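Local coordinates for glucose-6-phosphate isomerase (Thermus thermophilus, PDB 1ZZG) that catalyses the reversible isomerisation of glucose 6-phosphate to fructose 6-phosphate, a step shared by glycolysis and gluconeogenesis, at the interface of chains A and B. Coordinates in Å, arbitrary orientation; residue numbers count along the deposited sequence, not the author numbering. Chains: chain A/B, glucose-6-phosphate isomerase.

Contact 1: the interface of chains A and B. Residues chain A 130-131, 133-134, 137; chain B 322, 328, 331, 333-334, 342.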
loop_
_atom_site.group_PDB
_atom_site.type_symbol
_atom_site.label_atom_id
_atom_site.label_comp_id
_atom_site.label_asym_id
_atom_site.label_seq_id
_atom_site.Cartn_x
_atom_site.Cartn_y
_atom_site.Cartn_z
ATOM N N ALA A 130 -18.786 11.591 -4.754
ATOM C CA ALA A 130 -18.925 11.168 -6.148
ATOM C C ALA A 130 -18.670 9.689 -6.440
ATOM O O ALA A 130 -19.532 9.001 -6.992
ATOM C CB ALA A 130 -18.033 12.035 -7.037
ATOM N N GLU A 131 -17.491 9.201 -6.071
ATOM C CA GLU A 131 -17.125 7.808 -6.331
ATOM C C GLU A 131 -18.118 6.797 -5.773
ATOM O O GLU A 131 -18.436 5.795 -6.421
ATOM C CB GLU A 131 -15.719 7.513 -5.774
ATOM C CG GLU A 131 -14.615 8.350 -6.413
ATOM C CD GLU A 131 -14.313 9.621 -5.641
ATOM O OE1 GLU A 131 -15.232 10.173 -4.998
ATOM O OE2 GLU A 131 -13.150 10.074 -5.691
ATOM N N LEU A 133 -21.373 7.385 -4.978
ATOM C CA LEU A 133 -22.681 7.488 -5.615
ATOM C C LEU A 133 -22.646 6.732 -6.939
ATOM O O LEU A 133 -23.607 6.059 -7.304
ATOM C CB LEU A 133 -23.053 8.953 -5.859
ATOM C CG LEU A 133 -23.402 9.786 -4.623
ATOM C CD1 LEU A 133 -23.715 11.212 -5.050
ATOM C CD2 LEU A 133 -24.589 9.170 -3.890
ATOM N N ALA A 134 -21.527 6.834 -7.646
ATOM C CA ALA A 134 -21.370 6.150 -8.925
ATOM C C ALA A 134 -21.377 4.637 -8.718
ATOM O O ALA A 134 -22.069 3.899 -9.430
ATOM C CB ALA A 134 -20.072 6.584 -9.585
ATOM N N ALA A 137 -24.888 3.454 -7.784
ATOM C CA ALA A 137 -25.817 3.461 -8.913
ATOM C C ALA A 137 -25.690 2.142 -9.664
ATOM O O ALA A 137 -26.684 1.473 -9.950
ATOM C CB ALA A 137 -25.501 4.625 -9.846
ATOM N N ILE B 322 -22.933 4.595 -15.976
ATOM C CA ILE B 322 -23.536 4.839 -14.670
ATOM C C ILE B 322 -25.038 4.976 -14.915
ATOM O O ILE B 322 -25.479 5.942 -15.529
ATOM C CB ILE B 322 -23.004 6.148 -14.043
ATOM C CG1 ILE B 322 -21.487 6.063 -13.853
ATOM C CG2 ILE B 322 -23.700 6.406 -12.710
ATOM C CD1 ILE B 322 -20.862 7.318 -13.268
ATOM N N LEU B 328 -32.751 9.166 -6.182
ATOM C CA LEU B 328 -31.433 9.700 -5.838
ATOM C C LEU B 328 -30.997 10.778 -6.830
ATOM O O LEU B 328 -29.999 10.651 -7.527
ATOM C CB LEU B 328 -30.428 8.547 -5.851
ATOM C CG LEU B 328 -29.072 8.928 -5.247
ATOM C CD1 LEU B 328 -29.128 9.031 -3.719
ATOM C CD2 LEU B 328 -27.980 7.901 -5.564
ATOM N N ALA B 331 -27.541 12.567 -7.544
ATOM C CA ALA B 331 -26.508 11.927 -8.352
ATOM C C ALA B 331 -26.790 11.986 -9.853
ATOM O O ALA B 331 -26.070 11.376 -10.644
ATOM C CB ALA B 331 -26.347 10.473 -7.916
ATOM N N TYR B 333 -26.152 14.156 -12.068
ATOM C CA TYR B 333 -25.050 14.650 -12.892
ATOM C C TYR B 333 -24.124 13.513 -13.333
ATOM O O TYR B 333 -23.305 13.685 -14.238
ATOM C CB TYR B 333 -24.240 15.713 -12.138
ATOM C CG TYR B 333 -23.356 15.179 -11.024
ATOM C CD1 TYR B 333 -21.988 14.971 -11.227
ATOM C CD2 TYR B 333 -23.881 14.904 -9.761
ATOM C CE1 TYR B 333 -21.166 14.507 -10.194
ATOM C CE2 TYR B 333 -23.070 14.440 -8.725
ATOM C CZ TYR B 333 -21.717 14.246 -8.947
ATOM O OH TYR B 333 -20.916 13.809 -7.915
ATOM N N LEU B 334 -24.268 12.354 -12.694
ATOM C CA LEU B 334 -23.454 11.183 -13.013
ATOM C C LEU B 334 -24.156 10.250 -13.991
ATOM O O LEU B 334 -23.499 9.524 -14.735
ATOM C CB LEU B 334 -23.115 10.400 -11.735
ATOM C CG LEU B 334 -22.190 11.065 -10.712
ATOM C CD1 LEU B 334 -22.170 10.245 -9.435
ATOM C CD2 LEU B 334 -20.787 11.197 -11.288
ATOM N N LEU B 342 -15.598 9.117 -15.391
ATOM C CA LEU B 342 -15.459 9.714 -14.064
ATOM C C LEU B 342 -14.007 9.582 -13.621
ATOM O O LEU B 342 -13.425 10.524 -13.089
ATOM C CB LEU B 342 -16.384 9.001 -13.069
ATOM C CG LEU B 342 -16.252 9.352 -11.583
ATOM C CD1 LEU B 342 -16.515 10.837 -11.379
ATOM C CD2 LEU B 342 -17.235 8.522 -10.767
#
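A:Leu133 and A:Ala134 of helix 130-147 meet B:Leu328, B:Ala331, B:Leu334 and B:Leu342 in an apolar patch of a two-fold dimer interface, where the helix packs on loop segments, a 3-10 turn and the start of helix 339-356; this is probably the functional dimer, as is usual for the family. Packing alone joins the subunits here. Small alanines sit where the partner nears the helix backbone, a leucine where a longer group must reach outward. A:Ala134 puts a bare methyl between two branched tips: its CB lies 3.6 Å from CD2 of B:Leu342 and 3.8 Å from CD1 of B:Ile322. Further along the helix, CB of A:Ala137 meets the other branch of the isoleucine, CG2 of B:Ile322, at 3.8 Å, so one beta-branched side chain covers successive helical turns. A:Leu133 has CG anti to the carbonyl carbon (chi1 -71°), and chi2 of 179° turns the fork so that each methyl faces a different residue of chain B. CD1 touches CB of B:Ala331 and CD2 touches CD2 of B:Leu328, each pair at 4.0 Å, with the two leucine side chains crossing at a slant, while CB rests against CD1 of B:Leu334 at 3.9 Å. CG of B:Leu334 lies over one face of the B:Tyr333 ring near its rim, which may limit the ring's turning. The phenol reaches the first residue of helix 130-147: OH of B:Tyr333 abuts the methyl CB of A:Ala130 at 3.5 Å.

Contact 2: the interface of chains A and B. Residues chain A 251-253, 289, 316, 339-340, 343; chain B 101-103.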
loop_
_atom_site.group_PDB
_atom_site.type_symbol
_atom_site.label_atom_id
_atom_site.label_comp_id
_atom_site.label_asym_id
_atom_site.label_seq_id
_atom_site.Cartn_x
_atom_site.Cartn_y
_atom_site.Cartn_z
ATOM N N SER A 251 3.694 -6.581 10.762
ATOM C CA SER A 251 2.579 -7.515 10.778
ATOM C C SER A 251 1.941 -7.531 9.399
ATOM O O SER A 251 1.918 -6.513 8.710
ATOM C CB SER A 251 1.535 -7.083 11.812
ATOM O OG SER A 251 0.378 -7.905 11.747
ATOM N N GLU A 252 1.444 -8.693 8.987
ATOM C CA GLU A 252 0.775 -8.797 7.698
ATOM C C GLU A 252 -0.726 -8.618 7.946
ATOM O O GLU A 252 -1.442 -8.058 7.115
ATOM C CB GLU A 252 1.063 -10.157 7.047
ATOM C CG GLU A 252 0.366 -10.388 5.704
ATOM C CD GLU A 252 0.828 -9.446 4.587
ATOM O OE1 GLU A 252 1.853 -8.743 4.742
ATOM O OE2 GLU A 252 0.155 -9.422 3.531
ATOM N N ARG A 253 -1.200 -9.089 9.096
ATOM C CA ARG A 253 -2.615 -8.943 9.441
ATOM C C ARG A 253 -2.977 -7.453 9.465
ATOM O O ARG A 253 -4.101 -7.070 9.126
ATOM C CB ARG A 253 -2.895 -9.567 10.812
ATOM C CG ARG A 253 -2.699 -11.080 10.862
ATOM C CD ARG A 253 -2.849 -11.572 12.286
ATOM N NE ARG A 253 -4.164 -11.232 12.817
ATOM C CZ ARG A 253 -4.453 -11.156 14.109
ATOM N NH1 ARG A 253 -3.510 -11.394 15.011
ATOM N NH2 ARG A 253 -5.688 -10.852 14.499
ATOM N N PRO A 289 8.477 -7.573 7.776
ATOM C CA PRO A 289 9.823 -7.286 7.270
ATOM C C PRO A 289 9.972 -6.993 5.769
ATOM O O PRO A 289 11.067 -6.645 5.320
ATOM C CB PRO A 289 10.597 -8.537 7.662
ATOM C CG PRO A 289 9.583 -9.609 7.397
ATOM C CD PRO A 289 8.303 -9.023 7.993
ATOM N N PRO A 316 2.478 -13.756 19.361
ATOM C CA PRO A 316 1.595 -14.226 18.295
ATOM C C PRO A 316 0.337 -14.746 18.969
ATOM O O PRO A 316 0.348 -15.009 20.173
ATOM C CB PRO A 316 2.396 -15.357 17.674
ATOM C CG PRO A 316 3.013 -15.998 18.889
ATOM C CD PRO A 316 3.483 -14.786 19.698
ATOM N N LEU A 339 7.951 -18.936 13.479
ATOM C CA LEU A 339 7.769 -17.850 12.524
ATOM C C LEU A 339 7.699 -16.514 13.257
ATOM O O LEU A 339 8.306 -15.532 12.826
ATOM C CB LEU A 339 6.494 -18.063 11.694
ATOM C CG LEU A 339 6.572 -19.178 10.642
ATOM C CD1 LEU A 339 5.287 -19.226 9.830
ATOM C CD2 LEU A 339 7.759 -18.926 9.728
ATOM N N PHE A 340 6.969 -16.470 14.367
ATOM C CA PHE A 340 6.877 -15.219 15.114
ATOM C C PHE A 340 8.246 -14.842 15.671
ATOM O O PHE A 340 8.612 -13.665 15.714
ATOM C CB PHE A 340 5.892 -15.326 16.272
ATOM C CG PHE A 340 5.660 -14.014 16.965
ATOM C CD1 PHE A 340 4.735 -13.101 16.460
ATOM C CD2 PHE A 340 6.423 -13.654 18.072
ATOM C CE1 PHE A 340 4.575 -11.847 17.045
ATOM C CE2 PHE A 340 6.273 -12.400 18.665
ATOM C CZ PHE A 340 5.347 -11.495 18.148
ATOM N N LEU A 343 9.967 -13.117 12.964
ATOM C CA LEU A 343 9.344 -11.810 12.783
ATOM C C LEU A 343 9.879 -10.825 13.817
ATOM O O LEU A 343 10.341 -9.736 13.474
ATOM C CB LEU A 343 7.821 -11.950 12.913
ATOM C CG LEU A 343 6.920 -10.710 12.951
ATOM C CD1 LEU A 343 7.278 -9.760 11.818
ATOM C CD2 LEU A 343 5.447 -11.152 12.845
ATOM N N VAL B 101 6.401 -13.292 7.405
ATOM C CA VAL B 101 6.560 -14.485 8.226
ATOM C C VAL B 101 5.637 -14.523 9.435
ATOM O O VAL B 101 5.866 -15.301 10.356
ATOM C CB VAL B 101 8.024 -14.646 8.708
ATOM C CG1 VAL B 101 8.917 -14.974 7.524
ATOM C CG2 VAL B 101 8.507 -13.377 9.386
ATOM N N GLU B 102 4.601 -13.685 9.441
ATOM C CA GLU B 102 3.662 -13.676 10.556
ATOM C C GLU B 102 2.938 -15.008 10.425
ATOM O O GLU B 102 2.380 -15.315 9.372
ATOM C CB GLU B 102 2.692 -12.494 10.441
ATOM C CG GLU B 102 1.738 -12.348 11.627
ATOM C CD GLU B 102 0.920 -11.065 11.562
ATOM O OE1 GLU B 102 0.453 -10.717 10.462
ATOM O OE2 GLU B 102 0.735 -10.408 12.612
ATOM N N PRO B 103 2.929 -15.811 11.499
ATOM C CA PRO B 103 2.295 -17.133 11.521
ATOM C C PRO B 103 0.814 -17.301 11.196
ATOM O O PRO B 103 0.461 -18.170 10.397
ATOM C CB PRO B 103 2.646 -17.658 12.913
ATOM C CG PRO B 103 2.641 -16.412 13.740
ATOM C CD PRO B 103 3.376 -15.423 12.852
HETATM O O HOH W 1 -0.390 -11.904 14.744
#
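B:Glu102 keeps CG anti to its backbone N (chi1 -176°) and stays extended beyond it, which carries its carboxylate to the A:Ser251 hydroxyl, itself anti to its own backbone N (chi1 174°). The serine OG donates to OE2 of B:Glu102 at 2.7 Å, from the syn side and somewhat out of the carboxylate plane. The other oxygen, OE1, is gripped by two successive backbone amides. A:Arg253 N lies 2.7 Å from OE1 of B:Glu102, in a fairly straight bond to its syn lone pair, whereas A:Glu252 N, also 2.7 Å from that OE1, comes from above the plane. The A:Arg253 side chain crosses the glutamate at about a right angle, and a water links its NH1 to OE2; the guanidinium would probably favour a negative carboxylate. A glutamate suits the place, its extended stem carrying the carboxylate to the loop amides while CB of B:Glu102 packs 3.9 Å from CD2 of A:Leu343. An alanine here would probably leave the A:Ser251 hydroxyl and both loop amides without their acceptor and open a gap beside A:Leu343. B:Val101 adds its CG2, 3.8 Å from CA of A:Leu343. In the fold, residues 101-103 of chain B lead from strand 94-98 into helix 103-112 and meet, in chain A, the loop after strand 244-249 and the start of helix 339-356.

Contact 3: the interface of chains A and B. Residues chain A 137-138, 140, 169; chain B 322-323, 325.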
loop_
_atom_site.group_PDB
_atom_site.type_symbol
_atom_site.label_atom_id
_atom_site.label_comp_id
_atom_site.label_asym_id
_atom_site.label_seq_id
_atom_site.Cartn_x
_atom_site.Cartn_y
_atom_site.Cartn_z
ATOM N N ALA A 137 -24.888 3.454 -7.784
ATOM C CA ALA A 137 -25.817 3.461 -8.913
ATOM C C ALA A 137 -25.690 2.142 -9.664
ATOM O O ALA A 137 -26.684 1.473 -9.950
ATOM C CB ALA A 137 -25.501 4.625 -9.846
ATOM N N VAL A 138 -24.451 1.773 -9.962
ATOM C CA VAL A 138 -24.162 0.544 -10.680
ATOM C C VAL A 138 -24.647 -0.691 -9.933
ATOM O O VAL A 138 -25.320 -1.544 -10.513
ATOM C CB VAL A 138 -22.646 0.418 -10.958
ATOM C CG1 VAL A 138 -22.344 -0.920 -11.604
ATOM C CG2 VAL A 138 -22.185 1.549 -11.861
ATOM N N LEU A 140 -26.916 -0.845 -7.589
ATOM C CA LEU A 140 -28.361 -0.802 -7.407
ATOM C C LEU A 140 -29.058 -1.499 -8.577
ATOM O O LEU A 140 -29.942 -2.329 -8.371
ATOM C CB LEU A 140 -28.826 0.641 -7.289
ATOM C CG LEU A 140 -29.125 1.122 -5.867
ATOM C CD1 LEU A 140 -29.524 2.580 -5.897
ATOM C CD2 LEU A 140 -30.236 0.278 -5.266
ATOM N N PHE A 169 -32.253 8.744 0.706
ATOM C CA PHE A 169 -32.491 7.549 -0.102
ATOM C C PHE A 169 -32.847 6.340 0.758
ATOM O O PHE A 169 -33.722 5.546 0.407
ATOM C CB PHE A 169 -31.249 7.216 -0.933
ATOM C CG PHE A 169 -31.442 6.050 -1.860
ATOM C CD1 PHE A 169 -32.317 6.145 -2.940
ATOM C CD2 PHE A 169 -30.763 4.855 -1.651
ATOM C CE1 PHE A 169 -32.513 5.064 -3.799
ATOM C CE2 PHE A 169 -30.950 3.764 -2.504
ATOM C CZ PHE A 169 -31.828 3.873 -3.579
ATOM N N ILE B 322 -22.933 4.595 -15.976
ATOM C CA ILE B 322 -23.536 4.839 -14.670
ATOM C C ILE B 322 -25.038 4.976 -14.915
ATOM O O ILE B 322 -25.479 5.942 -15.529
ATOM C CB ILE B 322 -23.004 6.148 -14.043
ATOM C CG1 ILE B 322 -21.487 6.063 -13.853
ATOM C CG2 ILE B 322 -23.700 6.406 -12.710
ATOM C CD1 ILE B 322 -20.862 7.318 -13.268
ATOM N N PRO B 323 -25.837 4.006 -14.444
ATOM C CA PRO B 323 -27.292 4.014 -14.619
ATOM C C PRO B 323 -28.020 4.990 -13.699
ATOM O O PRO B 323 -27.507 5.374 -12.644
ATOM C CB PRO B 323 -27.671 2.565 -14.347
ATOM C CG PRO B 323 -26.734 2.200 -13.244
ATOM C CD PRO B 323 -25.409 2.813 -13.690
ATOM N N VAL B 325 -30.697 6.408 -11.016
ATOM C CA VAL B 325 -31.286 5.878 -9.805
ATOM C C VAL B 325 -32.514 6.680 -9.394
ATOM O O VAL B 325 -32.458 7.877 -9.141
ATOM C CB VAL B 325 -30.228 5.934 -8.711
ATOM C CG1 VAL B 325 -30.782 5.329 -7.426
ATOM C CG2 VAL B 325 -29.002 5.154 -9.155
#
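B:Val325 faces A:Leu140 and A:Ala137, and its short side chain can be followed atom by atom. CB serves as the fork, sending one methyl to each of two neighbours on helix 130-147. CG1, anti to the backbone N (chi1 -178°), points at A:Leu140 and comes within 3.4 Å of its CD1, tighter than an ordinary methyl contact. CE1 of the A:Phe169 ring also comes to CG1 of B:Val325, at 4.0 Å. CG2 turns instead toward A:Ala137, lying 3.6 Å from CB of that residue. A beta-branched valine suits this place because its two methyls fill both directions without a long, mobile stem. A:Leu140 crosses it at about a right angle, with chi1 at -102°, well away from a staggered value, which suggests some strain in the tight fit. A:Ala137 has only a methyl, and that lets the partner chain come close to the helix backbone: CG of B:Pro323 packs 3.4 Å from the carbonyl O of A:Ala137. B:Pro323 also sets CD against CG2 of A:Val138 at 3.9 Å, its ring and the valine side chain crossing roughly at right angles. A compact, puckered proline ring, with no side-chain polar group, can sit close to the helix backbone, and no polar pair bonds across the patch. In the fold, this irregular stretch of chain B, lying between strand 306-313 and the 3-10 helix 329-331, passes along the middle of helix 130-147 and reaches the side of helix 165-173 of chain A.

Contact 1 and contact 3 form one continuous apolar strip: their C-alpha centres are about 7 Å apart, and they share A:Ala137, B:Ile322 and helix 130-147 of chain A. Contact 2 stands apart, its centre about 40 Å from that of contact 1 and 41 Å from that of contact 3, and supplies polar bonding. Helix 339-356 serves contact 1 from chain B and contact 2 from chain A; by the two-fold symmetry, each subunit uses it for both. In this family the neighbouring subunit contributes the catalytic histidine; the centre of contact 1 lies about 12 Å from B:His293, that of contact 2 about 13 Å from A:His293, so packing is likely to matter for catalysis.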